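Local coordinates for CysQ, sulfite synthesis pathway protein (Bacteroides thetaiotaomicron VPI-5482, PDB 3B8B) that probably hydrolyses adenosine 3',5'-bisphosphate to AMP and phosphate with the help of magnesium, as a member of the inositol monophosphatase superfamily, at residues G97-G109 and F120-M134. Numbering follows the deposited sequence. Where two conformers were deposited one is given.
Sequences GWDTLWIVDPLDG and FTVNIALVQNAVPVM
W102 lays its indole across L126 of the neighbouring antiparallel strand, the two forming a non-hydrogen-bonded pair. Followed outward, CB passes 3.9 Å from A125 O; CG, anti to the carbonyl carbon (chi1 -63°), then brings the six-membered ring over the partner strand. CD2 and CE2 rest on L126 CD1, a CH-pi contact 3.6 Å from that ring's centroid and 12° off its normal. CE3 meets I124 CG2 at 3.6 Å, CZ3 touches L126 CB, and CH2 lies 4.5 Å from SE of M134, a selenomethionine, while NE1 hydrogen-bonds to T78 OG1. With an alanine in its place, L126 CD1 and I124 CG2 would probably face a gap and T78 would lose its indole partner. Main-chain hydrogen bonds between L101 and V127, I103 and A125, and D105 and N123 hold the register until a beta bulge at P106-L107, after which D108 pairs with T121. These are adjacent interior strands of the mixed sheet of the inositol monophosphatase fold; the bulge lies in its DPLDGT metal-binding motif, where D105, L107 and D108 are predicted magnesium ligands. D105 OD1 closes an Asx turn, accepting L107 N (3.1 Å) from above its carboxylate plane. N123 ND2 comes up against D108 CB and donates to T121 OG1 at 2.8 Å; the S223 hydroxyl hydrogen-bonds to both D108 OD2 and T121 OG1. At the far end Q128 NE2, in one of two conformers, makes a bent hydrogen bond to T100 OG1 (2.8 Å), and a water bridges D99 OD1 and N129 OD1.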
loop_
_atom_site.group_PDB
_atom_site.type_symbol
_atom_site.label_atom_id
_atom_site.label_comp_id
_atom_site.label_asym_id
_atom_site.label_seq_id
_atom_site.Cartn_x
_atom_site.Cartn_y
_atom_site.Cartn_z
ATOM N N GLY A 97 22.379 4.425 -5.920
ATOM C CA GLY A 97 22.854 3.423 -6.870
ATOM C C GLY A 97 22.101 2.104 -6.863
ATOM O O GLY A 97 22.496 1.177 -7.571
ATOM N N TRP A 98 21.048 2.003 -6.060
ATOM C CA TRP A 98 20.207 0.802 -6.039
ATOM C C TRP A 98 19.182 0.904 -7.145
ATOM O O TRP A 98 18.169 1.618 -6.985
ATOM C CB TRP A 98 19.463 0.684 -4.713
ATOM C CG TRP A 98 20.305 0.550 -3.508
ATOM C CD1 TRP A 98 21.658 0.311 -3.453
ATOM C CD2 TRP A 98 19.852 0.610 -2.152
ATOM N NE1 TRP A 98 22.064 0.246 -2.146
ATOM C CE2 TRP A 98 20.976 0.415 -1.327
ATOM C CE3 TRP A 98 18.603 0.819 -1.555
ATOM C CZ2 TRP A 98 20.886 0.409 0.071
ATOM C CZ3 TRP A 98 18.515 0.810 -0.168
ATOM C CH2 TRP A 98 19.657 0.619 0.628
ATOM N N ASP A 99 19.400 0.196 -8.250
ATOM C CA ASP A 99 18.432 0.196 -9.350
ATOM C C ASP A 99 17.159 -0.578 -8.993
ATOM O O ASP A 99 16.081 -0.265 -9.504
ATOM C CB ASP A 99 19.022 -0.414 -10.600
ATOM C CG ASP A 99 20.218 0.370 -11.127
ATOM O OD1 ASP A 99 20.207 1.626 -11.055
ATOM O OD2 ASP A 99 21.155 -0.294 -11.610
ATOM N N THR A 100 17.301 -1.589 -8.139
ATOM C CA THR A 100 16.163 -2.379 -7.674
ATOM C C THR A 100 16.228 -2.441 -6.162
ATOM O O THR A 100 17.288 -2.724 -5.575
ATOM C CB THR A 100 16.128 -3.804 -8.252
ATOM O OG1 THR A 100 16.262 -3.745 -9.675
ATOM C CG2 THR A 100 14.828 -4.531 -7.865
ATOM N N LEU A 101 15.107 -2.114 -5.528
ATOM C CA LEU A 101 15.049 -2.050 -4.075
ATOM C C LEU A 101 13.639 -2.291 -3.578
ATOM O O LEU A 101 12.663 -2.061 -4.301
ATOM C CB LEU A 101 15.554 -0.699 -3.557
ATOM C CG LEU A 101 14.639 0.517 -3.775
ATOM C CD1 LEU A 101 15.045 1.690 -2.852
ATOM C CD2 LEU A 101 14.673 0.946 -5.228
ATOM N N TRP A 102 13.545 -2.741 -2.330
ATOM C CA TRP A 102 12.277 -2.808 -1.633
ATOM C C TRP A 102 12.021 -1.451 -0.982
ATOM O O TRP A 102 12.922 -0.854 -0.396
ATOM C CB TRP A 102 12.306 -3.857 -0.532
ATOM C CG TRP A 102 12.519 -5.252 -1.022
ATOM C CD1 TRP A 102 13.670 -5.997 -0.955
ATOM C CD2 TRP A 102 11.534 -6.096 -1.636
ATOM N NE1 TRP A 102 13.457 -7.243 -1.499
ATOM C CE2 TRP A 102 12.167 -7.331 -1.941
ATOM C CE3 TRP A 102 10.177 -5.936 -1.960
ATOM C CZ2 TRP A 102 11.475 -8.398 -2.532
ATOM C CZ3 TRP A 102 9.503 -6.993 -2.585
ATOM C CH2 TRP A 102 10.145 -8.200 -2.845
ATOM N N ILE A 103 10.784 -0.978 -1.085
ATOM C CA ILE A 103 10.339 0.231 -0.393
ATOM C C ILE A 103 9.145 -0.165 0.474
ATOM O O ILE A 103 8.104 -0.641 -0.039
ATOM C CB ILE A 103 9.983 1.381 -1.351
ATOM C CG1 ILE A 103 11.163 1.679 -2.275
ATOM C CG2 ILE A 103 9.627 2.650 -0.531
ATOM C CD1 ILE A 103 10.990 2.921 -3.158
ATOM N N VAL A 104 9.322 0.013 1.784
ATOM C CA VAL A 104 8.442 -0.606 2.792
ATOM C C VAL A 104 7.932 0.370 3.840
ATOM O O VAL A 104 8.700 1.175 4.354
ATOM C CB VAL A 104 9.233 -1.708 3.526
ATOM C CG1 VAL A 104 8.431 -2.284 4.708
ATOM C CG2 VAL A 104 9.641 -2.822 2.528
ATOM N N ASP A 105 6.639 0.304 4.138
ATOM C CA ASP A 105 6.115 0.888 5.370
ATOM C C ASP A 105 5.474 -0.236 6.163
ATOM O O ASP A 105 4.426 -0.740 5.779
ATOM C CB ASP A 105 5.126 2.024 5.155
ATOM C CG ASP A 105 4.760 2.729 6.468
ATOM O OD1 ASP A 105 5.155 2.252 7.555
ATOM O OD2 ASP A 105 4.091 3.807 6.399
ATOM N N PRO A 106 6.122 -0.637 7.247
ATOM C CA PRO A 106 5.591 -1.778 8.021
ATOM C C PRO A 106 4.210 -1.542 8.620
ATOM O O PRO A 106 3.470 -2.499 8.856
ATOM C CB PRO A 106 6.638 -1.968 9.138
ATOM C CG PRO A 106 7.877 -1.324 8.595
ATOM C CD PRO A 106 7.383 -0.142 7.818
ATOM N N LEU A 107 3.848 -0.285 8.861
ATOM C CA LEU A 107 2.571 0.024 9.508
ATOM C C LEU A 107 2.202 1.461 9.132
ATOM O O LEU A 107 2.651 2.433 9.780
ATOM C CB LEU A 107 2.663 -0.152 11.015
ATOM C CG LEU A 107 1.348 -0.175 11.808
ATOM C CD1 LEU A 107 1.629 -0.431 13.305
ATOM C CD2 LEU A 107 0.507 1.051 11.589
ATOM N N ASP A 108 1.403 1.578 8.084
ATOM C CA ASP A 108 0.858 2.877 7.663
ATOM C C ASP A 108 -0.533 3.084 8.257
ATOM O O ASP A 108 -1.364 2.175 8.267
ATOM C CB ASP A 108 0.745 3.018 6.159
ATOM C CG ASP A 108 0.309 4.430 5.746
ATOM O OD1 ASP A 108 0.920 5.407 6.242
ATOM O OD2 ASP A 108 -0.697 4.529 5.035
ATOM N N GLY A 109 -0.803 4.310 8.693
ATOM C CA GLY A 109 -2.113 4.644 9.261
ATOM C C GLY A 109 -2.049 4.782 10.749
ATOM O O GLY A 109 -2.671 4.038 11.522
ATOM N N PHE A 120 -5.491 0.405 9.116
ATOM C CA PHE A 120 -4.036 0.533 8.908
ATOM C C PHE A 120 -3.557 -0.656 8.059
ATOM O O PHE A 120 -4.250 -1.670 7.929
ATOM C CB PHE A 120 -3.304 0.613 10.240
ATOM C CG PHE A 120 -3.665 -0.499 11.208
ATOM C CD1 PHE A 120 -3.030 -1.737 11.166
ATOM C CD2 PHE A 120 -4.680 -0.298 12.145
ATOM C CE1 PHE A 120 -3.379 -2.745 12.050
ATOM C CE2 PHE A 120 -5.016 -1.299 13.028
ATOM C CZ PHE A 120 -4.409 -2.521 12.964
ATOM N N THR A 121 -2.359 -0.513 7.479
ATOM C CA THR A 121 -1.876 -1.463 6.491
ATOM C C THR A 121 -0.366 -1.700 6.625
ATOM O O THR A 121 0.382 -0.865 7.153
ATOM C CB THR A 121 -2.096 -0.930 5.055
ATOM O OG1 THR A 121 -1.402 0.324 4.914
ATOM C CG2 THR A 121 -3.595 -0.735 4.727
ATOM N N VAL A 122 0.052 -2.846 6.112
ATOM C CA VAL A 122 1.456 -3.152 5.843
ATOM C C VAL A 122 1.667 -2.959 4.340
ATOM O O VAL A 122 0.827 -3.413 3.538
ATOM C CB VAL A 122 1.783 -4.610 6.223
ATOM C CG1 VAL A 122 3.283 -4.894 6.034
ATOM C CG2 VAL A 122 1.356 -4.934 7.680
ATOM N N ASN A 123 2.766 -2.294 3.957
ATOM C CA ASN A 123 3.028 -1.919 2.560
ATOM C C ASN A 123 4.438 -2.344 2.142
ATOM O O ASN A 123 5.418 -1.903 2.755
ATOM C CB ASN A 123 2.877 -0.409 2.323
ATOM C CG ASN A 123 1.490 0.078 2.661
ATOM O OD1 ASN A 123 0.661 0.210 1.782
ATOM N ND2 ASN A 123 1.231 0.282 3.967
ATOM N N ILE A 124 4.522 -3.222 1.144
ATOM C CA ILE A 124 5.818 -3.706 0.594
ATOM C C ILE A 124 5.799 -3.613 -0.937
ATOM O O ILE A 124 4.919 -4.181 -1.577
ATOM C CB ILE A 124 6.123 -5.136 1.034
ATOM C CG1 ILE A 124 6.239 -5.220 2.566
ATOM C CG2 ILE A 124 7.453 -5.617 0.383
ATOM C CD1 ILE A 124 6.379 -6.678 3.056
ATOM N N ALA A 125 6.737 -2.852 -1.505
ATOM C CA ALA A 125 6.887 -2.721 -2.937
ATOM C C ALA A 125 8.299 -3.096 -3.361
ATOM O O ALA A 125 9.271 -2.759 -2.651
ATOM C CB ALA A 125 6.624 -1.260 -3.372
ATOM N N LEU A 126 8.392 -3.710 -4.531
ATOM C CA LEU A 126 9.670 -3.827 -5.249
ATOM C C LEU A 126 9.634 -2.758 -6.325
ATOM O O LEU A 126 8.696 -2.711 -7.146
ATOM C CB LEU A 126 9.881 -5.205 -5.886
ATOM C CG LEU A 126 11.318 -5.452 -6.352
ATOM C CD1 LEU A 126 12.277 -5.500 -5.162
ATOM C CD2 LEU A 126 11.361 -6.727 -7.191
ATOM N N VAL A 127 10.659 -1.924 -6.301
ATOM C CA VAL A 127 10.833 -0.806 -7.245
ATOM C C VAL A 127 12.059 -1.104 -8.126
ATOM O O VAL A 127 13.109 -1.508 -7.614
ATOM C CB VAL A 127 10.998 0.509 -6.487
ATOM C CG1 VAL A 127 11.489 1.638 -7.420
ATOM C CG2 VAL A 127 9.663 0.903 -5.791
ATOM N N GLN A 128 11.884 -0.953 -9.437
ATOM C CA GLN A 128 12.960 -1.151 -10.376
ATOM C C GLN A 128 13.003 0.021 -11.335
ATOM O O GLN A 128 11.998 0.384 -11.951
ATOM C CB GLN A 128 12.788 -2.460 -11.134
ATOM C CG GLN A 128 14.022 -2.884 -11.885
ATOM C CD GLN A 128 13.995 -4.364 -12.181
ATOM O OE1 GLN A 128 13.010 -4.884 -12.730
ATOM N NE2 GLN A 128 15.043 -5.065 -11.776
ATOM N N ASN A 129 14.176 0.634 -11.422
ATOM C CA ASN A 129 14.367 1.852 -12.224
ATOM C C ASN A 129 13.244 2.869 -11.977
ATOM O O ASN A 129 12.628 3.422 -12.906
ATOM C CB ASN A 129 14.513 1.487 -13.690
ATOM C CG ASN A 129 15.675 0.544 -13.923
ATOM O OD1 ASN A 129 16.761 0.738 -13.370
ATOM N ND2 ASN A 129 15.450 -0.489 -14.725
ATOM N N ALA A 130 12.977 3.083 -10.690
ATOM C CA ALA A 130 12.087 4.131 -10.189
ATOM C C ALA A 130 10.603 3.841 -10.373
ATOM O O ALA A 130 9.783 4.698 -10.097
ATOM C CB ALA A 130 12.419 5.466 -10.807
ATOM N N VAL A 131 10.276 2.625 -10.825
ATOM C CA VAL A 131 8.900 2.208 -11.063
ATOM C C VAL A 131 8.551 1.055 -10.102
ATOM O O VAL A 131 9.293 0.100 -10.015
ATOM C CB VAL A 131 8.732 1.706 -12.515
ATOM C CG1 VAL A 131 7.275 1.250 -12.793
ATOM C CG2 VAL A 131 9.192 2.787 -13.523
ATOM N N PRO A 132 7.395 1.123 -9.430
ATOM C CA PRO A 132 6.965 -0.004 -8.603
ATOM C C PRO A 132 6.465 -1.130 -9.492
ATOM O O PRO A 132 5.483 -0.966 -10.220
ATOM C CB PRO A 132 5.829 0.576 -7.739
ATOM C CG PRO A 132 5.625 1.904 -8.189
ATOM C CD PRO A 132 6.441 2.228 -9.365
ATOM N N VAL A 133 7.150 -2.265 -9.424
ATOM C CA VAL A 133 6.843 -3.423 -10.269
ATOM C C VAL A 133 6.197 -4.598 -9.524
ATOM O O VAL A 133 5.727 -5.524 -10.157
ATOM C CB VAL A 133 8.107 -3.924 -11.036
ATOM C CG1 VAL A 133 8.612 -2.821 -11.993
ATOM C CG2 VAL A 133 9.224 -4.359 -10.079
HETATM N N MSE A 134 6.228 -4.579 -8.199
HETATM C CA MSE A 134 5.503 -5.565 -7.381
HETATM C C MSE A 134 5.010 -4.819 -6.183
HETATM O O MSE A 134 5.694 -3.928 -5.685
HETATM C CB MSE A 134 6.414 -6.671 -6.820
HETATM C CG MSE A 134 7.296 -7.360 -7.776
HETATM SE SE MSE A 134 8.105 -8.849 -6.763
HETATM C CE MSE A 134 9.023 -9.724 -8.233
HETATM O O HOH W 1 14.776 2.232 -8.607
HETATM O O HOH W 2 17.923 2.954 -11.956
#